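Local coordinates for protein adenine phosphoribosyltransferase, putative (Trypanosoma brucei brucei, PDB 5VN4) that probably makes AMP and diphosphate from adenine and 5-phospho-alpha-D-ribose 1-diphosphate, the single step of adenine salvage in the purine pathway, at residues D72-L77 with R149-D154; E61-I66 with G95-V100. All coordinates share one frame; numbering follows the deposited sequence. Where two conformers were deposited one is given.

Interaction 1: D72-L77 with R149-D154; sequences DRYKNL and RVVLID. With HSX (5-O-phosphono-alpha-D-ribofuranose), chain D.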
loop_
_atom_site.group_PDB
_atom_site.type_symbol
_atom_site.label_atom_id
_atom_site.label_comp_id
_atom_site.label_asym_id
_atom_site.label_seq_id
_atom_site.Cartn_x
_atom_site.Cartn_y
_atom_site.Cartn_z
ATOM N N ASP A 72 -0.656 6.620 18.880
ATOM C CA ASP A 72 -0.869 6.887 20.300
ATOM C C ASP A 72 -1.248 5.620 21.051
ATOM O O ASP A 72 -0.787 5.397 22.177
ATOM C CB ASP A 72 -1.941 7.961 20.500
ATOM C CG ASP A 72 -2.424 8.045 21.945
ATOM O OD1 ASP A 72 -3.370 7.313 22.316
ATOM O OD2 ASP A 72 -1.842 8.837 22.718
ATOM N N ARG A 73 -2.093 4.783 20.445
ATOM C CA ARG A 73 -2.550 3.566 21.103
ATOM C C ARG A 73 -1.382 2.640 21.405
ATOM O O ARG A 73 -1.252 2.124 22.523
ATOM C CB ARG A 73 -3.574 2.867 20.207
ATOM C CG ARG A 73 -4.130 1.584 20.776
ATOM C CD ARG A 73 -5.321 1.138 19.942
ATOM N NE ARG A 73 -5.864 -0.121 20.438
ATOM C CZ ARG A 73 -6.710 -0.217 21.458
ATOM N NH1 ARG A 73 -7.131 0.877 22.085
ATOM N NH2 ARG A 73 -7.144 -1.410 21.842
ATOM N N TYR A 74 -0.518 2.419 20.415
ATOM C CA TYR A 74 0.567 1.468 20.595
ATOM C C TYR A 74 1.759 2.066 21.331
ATOM O O TYR A 74 2.524 1.316 21.941
ATOM C CB TYR A 74 0.957 0.846 19.251
ATOM C CG TYR A 74 -0.221 0.171 18.567
ATOM C CD1 TYR A 74 -1.155 -0.557 19.306
ATOM C CD2 TYR A 74 -0.414 0.278 17.195
ATOM C CE1 TYR A 74 -2.241 -1.165 18.692
ATOM C CE2 TYR A 74 -1.496 -0.321 16.570
ATOM C CZ TYR A 74 -2.408 -1.047 17.322
ATOM O OH TYR A 74 -3.480 -1.644 16.697
ATOM N N LYS A 75 1.913 3.394 21.313
ATOM C CA LYS A 75 2.937 4.027 22.139
ATOM C C LYS A 75 2.628 3.882 23.620
ATOM O O LYS A 75 3.544 3.911 24.449
ATOM C CB LYS A 75 3.043 5.518 21.825
ATOM C CG LYS A 75 3.934 5.886 20.667
ATOM C CD LYS A 75 4.446 7.310 20.855
ATOM C CE LYS A 75 4.933 7.910 19.551
ATOM N NZ LYS A 75 5.843 6.980 18.833
ATOM N N ASN A 76 1.352 3.754 23.974
ATOM C CA ASN A 76 0.934 3.765 25.368
ATOM C C ASN A 76 0.735 2.368 25.946
ATOM O O ASN A 76 0.297 2.238 27.095
ATOM C CB ASN A 76 -0.306 4.647 25.537
ATOM C CG ASN A 76 0.032 6.132 25.485
ATOM O OD1 ASN A 76 0.850 6.618 26.270
ATOM N ND2 ASN A 76 -0.577 6.852 24.548
ATOM N N LEU A 77 1.065 1.325 25.189
ATOM C CA LEU A 77 1.081 -0.021 25.742
ATOM C C LEU A 77 2.211 -0.153 26.755
ATOM O O LEU A 77 3.292 0.415 26.579
ATOM C CB LEU A 77 1.289 -1.045 24.628
ATOM C CG LEU A 77 0.178 -1.140 23.586
ATOM C CD1 LEU A 77 0.512 -2.201 22.553
ATOM C CD2 LEU A 77 -1.146 -1.436 24.267
ATOM N N ARG A 149 6.058 -9.195 18.925
ATOM C CA ARG A 149 4.719 -8.790 19.340
ATOM C C ARG A 149 4.133 -7.989 18.186
ATOM O O ARG A 149 4.567 -6.860 17.924
ATOM C CB ARG A 149 4.779 -7.973 20.632
ATOM C CG ARG A 149 5.097 -8.822 21.869
ATOM C CD ARG A 149 5.311 -7.976 23.117
ATOM N NE ARG A 149 4.302 -6.928 23.247
ATOM C CZ ARG A 149 3.112 -7.094 23.817
ATOM N NH1 ARG A 149 2.765 -8.276 24.314
ATOM N NH2 ARG A 149 2.265 -6.074 23.885
ATOM N N VAL A 150 3.166 -8.576 17.486
ATOM C CA VAL A 150 2.752 -8.031 16.200
ATOM C C VAL A 150 1.314 -7.523 16.208
ATOM O O VAL A 150 0.451 -7.988 16.962
ATOM C CB VAL A 150 2.992 -9.037 15.050
ATOM C CG1 VAL A 150 4.411 -9.577 15.098
ATOM C CG2 VAL A 150 1.993 -10.160 15.105
ATOM N N VAL A 151 1.067 -6.556 15.331
ATOM C CA VAL A 151 -0.273 -6.082 15.007
ATOM C C VAL A 151 -0.520 -6.398 13.541
ATOM O O VAL A 151 0.343 -6.130 12.701
ATOM C CB VAL A 151 -0.393 -4.564 15.253
ATOM C CG1 VAL A 151 -1.681 -3.996 14.641
ATOM C CG2 VAL A 151 -0.313 -4.265 16.734
ATOM N N LEU A 152 -1.684 -6.977 13.237
ATOM C CA LEU A 152 -2.147 -7.151 11.862
ATOM C C LEU A 152 -3.031 -5.967 11.493
ATOM O O LEU A 152 -3.912 -5.591 12.272
ATOM C CB LEU A 152 -2.976 -8.432 11.749
ATOM C CG LEU A 152 -2.198 -9.743 11.793
ATOM C CD1 LEU A 152 -3.158 -10.905 12.025
ATOM C CD2 LEU A 152 -1.403 -9.933 10.523
ATOM N N ILE A 153 -2.806 -5.372 10.314
ATOM C CA ILE A 153 -3.587 -4.214 9.889
ATOM C C ILE A 153 -4.109 -4.394 8.465
ATOM O O ILE A 153 -3.402 -4.891 7.580
ATOM C CB ILE A 153 -2.819 -2.882 10.067
ATOM C CG1 ILE A 153 -3.747 -1.678 9.858
ATOM C CG2 ILE A 153 -1.600 -2.804 9.141
ATOM C CD1 ILE A 153 -3.176 -0.370 10.378
ATOM N N ASP A 154 -5.365 -3.993 8.260
ATOM C CA ASP A 154 -6.001 -3.959 6.950
ATOM C C ASP A 154 -6.948 -2.766 6.935
ATOM O O ASP A 154 -7.133 -2.095 7.952
ATOM C CB ASP A 154 -6.742 -5.269 6.684
ATOM C CG ASP A 154 -6.774 -5.640 5.219
ATOM O OD1 ASP A 154 -6.396 -4.794 4.373
ATOM O OD2 ASP A 154 -7.157 -6.797 4.927
HETATM C C1 HSX D . -10.595 -6.752 0.875
HETATM O O4 HSX D . -11.084 -7.899 1.591
HETATM C C2 HSX D . -10.154 -5.807 1.978
HETATM O O2 HSX D . -9.184 -4.858 1.516
HETATM C C3 HSX D . -9.622 -6.754 3.032
HETATM O O3 HSX D . -8.300 -7.217 2.692
HETATM C C4 HSX D . -10.576 -7.934 2.924
HETATM C C5 HSX D . -11.720 -7.868 3.937
HETATM O O5 HSX D . -12.679 -8.897 3.679
HETATM P "P'" HSX D . -12.755 -10.232 4.596
HETATM O O1X HSX D . -11.579 -11.126 4.249
HETATM O O2X HSX D . -12.748 -9.778 6.030
HETATM O O3X HSX D . -14.087 -10.827 4.185
HETATM O O1 HSX D . -9.476 -7.133 0.063
#

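Interaction 2: E61-I66 with G95-V100; sequences EVMRGI and GPMIAV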
loop_
_atom_site.group_PDB
_atom_site.type_symbol
_atom_site.label_atom_id
_atom_site.label_comp_id
_atom_site.label_asym_id
_atom_site.label_seq_id
_atom_site.Cartn_x
_atom_site.Cartn_y
_atom_site.Cartn_z
ATOM N N GLU A 61 -6.790 14.843 6.461
ATOM C CA GLU A 61 -7.210 14.982 7.855
ATOM C C GLU A 61 -7.604 13.634 8.456
ATOM O O GLU A 61 -7.201 13.303 9.578
ATOM C CB GLU A 61 -8.344 16.005 7.977
ATOM C CG GLU A 61 -8.813 16.230 9.406
ATOM C CD GLU A 61 -9.883 17.298 9.521
ATOM O OE1 GLU A 61 -9.751 18.171 10.396
ATOM O OE2 GLU A 61 -10.850 17.271 8.733
ATOM N N VAL A 62 -8.400 12.840 7.731
ATOM C CA VAL A 62 -8.765 11.518 8.241
ATOM C C VAL A 62 -7.548 10.596 8.292
ATOM O O VAL A 62 -7.379 9.830 9.248
ATOM C CB VAL A 62 -9.943 10.911 7.448
ATOM C CG1 VAL A 62 -10.113 9.426 7.779
ATOM C CG2 VAL A 62 -11.244 11.664 7.742
ATOM N N MET A 63 -6.685 10.648 7.271
ATOM C CA MET A 63 -5.473 9.830 7.308
ATOM C C MET A 63 -4.617 10.161 8.523
ATOM O O MET A 63 -4.108 9.259 9.201
ATOM C CB MET A 63 -4.670 9.995 6.018
ATOM C CG MET A 63 -5.308 9.342 4.804
ATOM S SD MET A 63 -5.317 7.525 4.896
ATOM C CE MET A 63 -3.647 7.137 4.364
ATOM N N ARG A 64 -4.463 11.453 8.821
ATOM C CA ARG A 64 -3.738 11.859 10.020
ATOM C C ARG A 64 -4.439 11.369 11.285
ATOM O O ARG A 64 -3.778 10.974 12.250
ATOM C CB ARG A 64 -3.583 13.377 10.034
ATOM C CG ARG A 64 -2.684 13.912 11.139
ATOM C CD ARG A 64 -2.447 15.404 10.956
ATOM N NE ARG A 64 -2.081 15.698 9.571
ATOM C CZ ARG A 64 -2.852 16.352 8.707
ATOM N NH1 ARG A 64 -4.035 16.821 9.082
ATOM N NH2 ARG A 64 -2.431 16.547 7.466
ATOM N N GLY A 65 -5.777 11.392 11.305
ATOM C CA GLY A 65 -6.489 10.887 12.468
ATOM C C GLY A 65 -6.285 9.395 12.667
ATOM O O GLY A 65 -6.117 8.929 13.799
ATOM N N ILE A 66 -6.280 8.629 11.568
ATOM C CA ILE A 66 -5.984 7.197 11.640
ATOM C C ILE A 66 -4.580 6.978 12.185
ATOM O O ILE A 66 -4.362 6.185 13.112
ATOM C CB ILE A 66 -6.142 6.548 10.251
ATOM C CG1 ILE A 66 -7.582 6.622 9.749
ATOM C CG2 ILE A 66 -5.636 5.099 10.267
ATOM C CD1 ILE A 66 -7.680 6.392 8.253
ATOM N N GLY A 95 -0.472 0.845 7.198
ATOM C CA GLY A 95 0.564 0.391 8.103
ATOM C C GLY A 95 1.824 1.241 8.157
ATOM O O GLY A 95 2.296 1.600 9.242
ATOM N N PRO A 96 2.410 1.565 6.996
ATOM C CA PRO A 96 3.708 2.264 7.018
ATOM C C PRO A 96 3.707 3.585 7.766
ATOM O O PRO A 96 4.677 3.875 8.478
ATOM C CB PRO A 96 4.038 2.431 5.529
ATOM C CG PRO A 96 3.394 1.250 4.891
ATOM C CD PRO A 96 2.084 1.098 5.637
ATOM N N MET A 97 2.659 4.401 7.632
ATOM C CA MET A 97 2.667 5.689 8.325
ATOM C C MET A 97 2.603 5.515 9.837
ATOM O O MET A 97 3.070 6.386 10.577
ATOM C CB MET A 97 1.532 6.586 7.828
ATOM C CG MET A 97 0.131 6.122 8.231
ATOM S SD MET A 97 -1.132 7.097 7.393
ATOM C CE MET A 97 -2.602 6.285 8.005
ATOM N N ILE A 98 2.034 4.407 10.310
ATOM C CA ILE A 98 2.037 4.101 11.738
ATOM C C ILE A 98 3.391 3.553 12.162
ATOM O O ILE A 98 3.983 4.009 13.150
ATOM C CB ILE A 98 0.891 3.126 12.070
ATOM C CG1 ILE A 98 -0.457 3.767 11.732
ATOM C CG2 ILE A 98 0.944 2.709 13.537
ATOM C CD1 ILE A 98 -1.591 2.759 11.592
ATOM N N ALA A 99 3.912 2.592 11.391
ATOM C CA ALA A 99 5.168 1.936 11.737
ATOM C C ALA A 99 6.331 2.920 11.803
ATOM O O ALA A 99 7.215 2.784 12.657
ATOM C CB ALA A 99 5.472 0.831 10.727
ATOM N N VAL A 100 6.365 3.911 10.905
ATOM C CA VAL A 100 7.488 4.839 10.915
ATOM C C VAL A 100 7.509 5.652 12.206
ATOM O O VAL A 100 8.581 5.898 12.770
ATOM C CB VAL A 100 7.524 5.702 9.638
ATOM C CG1 VAL A 100 6.380 6.701 9.609
ATOM C CG2 VAL A 100 8.870 6.400 9.506
#

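Interaction 1: D72-L77 with R149-D154
The last turn of the helix through Tyr74 and the loop to Leu77 lie over the strand 149-153 at a distance that one aromatic and one branched side chain can span, the CA atoms of Tyr74 and Val151 being 9.4 Å apart. Tyr74 and Val151 reach for each other from opposite directions. The methyl CG2 of Val151 sits over one face of the Tyr74 ring in a CH-pi contact, 4.1 Å from the ring centroid and 20° off the normal, displaced toward the rim so that its closest ring atom is CZ. The second methyl of the valine, CG1, is anti to the backbone N (chi1 168°) and comes closest to the phenol oxygen, with 3.6 Å between CG1 and Tyr74 OH. On the opposite face of the ring lies Arg73 CB, from the tyrosine's own helix. The phenol oxygen is not left to the apolar valine alone: it is hydrogen-bonded to Glu179, which also forms a salt bridge with Arg73. In the type I phosphoribosyltransferase fold this is a helix covering the parallel core of the sheet, where 149-153 lies between strands 83-87 and 176-182. Farther along, in the conformer given, Leu77 CD1 only grazes the edge of the Arg149 guanidinium, 4.5 Å from NH2, while NE of that arginine bonds to the carbonyl of Pro80. At the other end of the segment, Asp154 lies in the ribose-5-phosphate pocket, where its OD2 accepts a hydrogen bond of 2.5 Å from O3 of the sugar, whose remaining partners include Thr162, Thr159 and Asp155.

Interaction 2: E61-I66 with G95-V100
Met97 reaches from the helix 95-102 to Met63 and Ile66 of the helix 60-75, and its chain shows how a single methionine can bridge two helices, whose nearest CA atoms in these segments, those of Ile66 and Ile98, are 8.6 Å from each other. From CB, which points at the partner helix, CG is set between the backbone N and the carbonyl carbon (chi1 70°), and beyond it the chain runs fully extended, so that sulfur and methyl are carried straight across. The sulfur SD comes first to the methyl end of Met63, 3.9 Å from its CE. The terminal CE then settles among three neighbours: the backbone oxygen of Met63 at 3.5 Å, the CE of Met63 at 3.9 Å and the CG2 of Ile66 at 4.0 Å. The two methionines cross at about a right angle. Met63 is folded where Met97 is straight, bent at both chi2 and chi3, which brings its methyl round to the neighbouring helix although its CB does not point there. Both helices belong to the phosphoribosyltransferase domain and border the interface of the homodimer: Met63 and Met97 each also pack on Val100 of the second subunit, and Arg64 NH2 is hydrogen-bonded to the Val100 carbonyl and Asn103 of that subunit. Within the same subunit, Ile56 of the helix 54-57 lies against both Met63 and Ile66, and Phe31 of the helix 26-34 against Ile66.

In the fold
Helix 60-75 serves both contacts, giving its early turns to interaction 2 and its C-terminal end to interaction 1; the centres of the two contacts lie 12 Å apart. Along the chain the four segments alternate: 61-66, 72-77, 95-100, 149-154. The partners of the helix differ in kind, a neighbouring helix in one case and a strand of the parallel core of the sheet in the other, yet these partners also meet directly: CD1 of Ile153 packs on CD1 of Ile98 at 3.7 Å. Helix 60-75, itself at the dimer interface along with 95-102, is thereby joined to the strand that leads to the ribose-5-phosphate pocket, all within a single phosphoribosyltransferase domain.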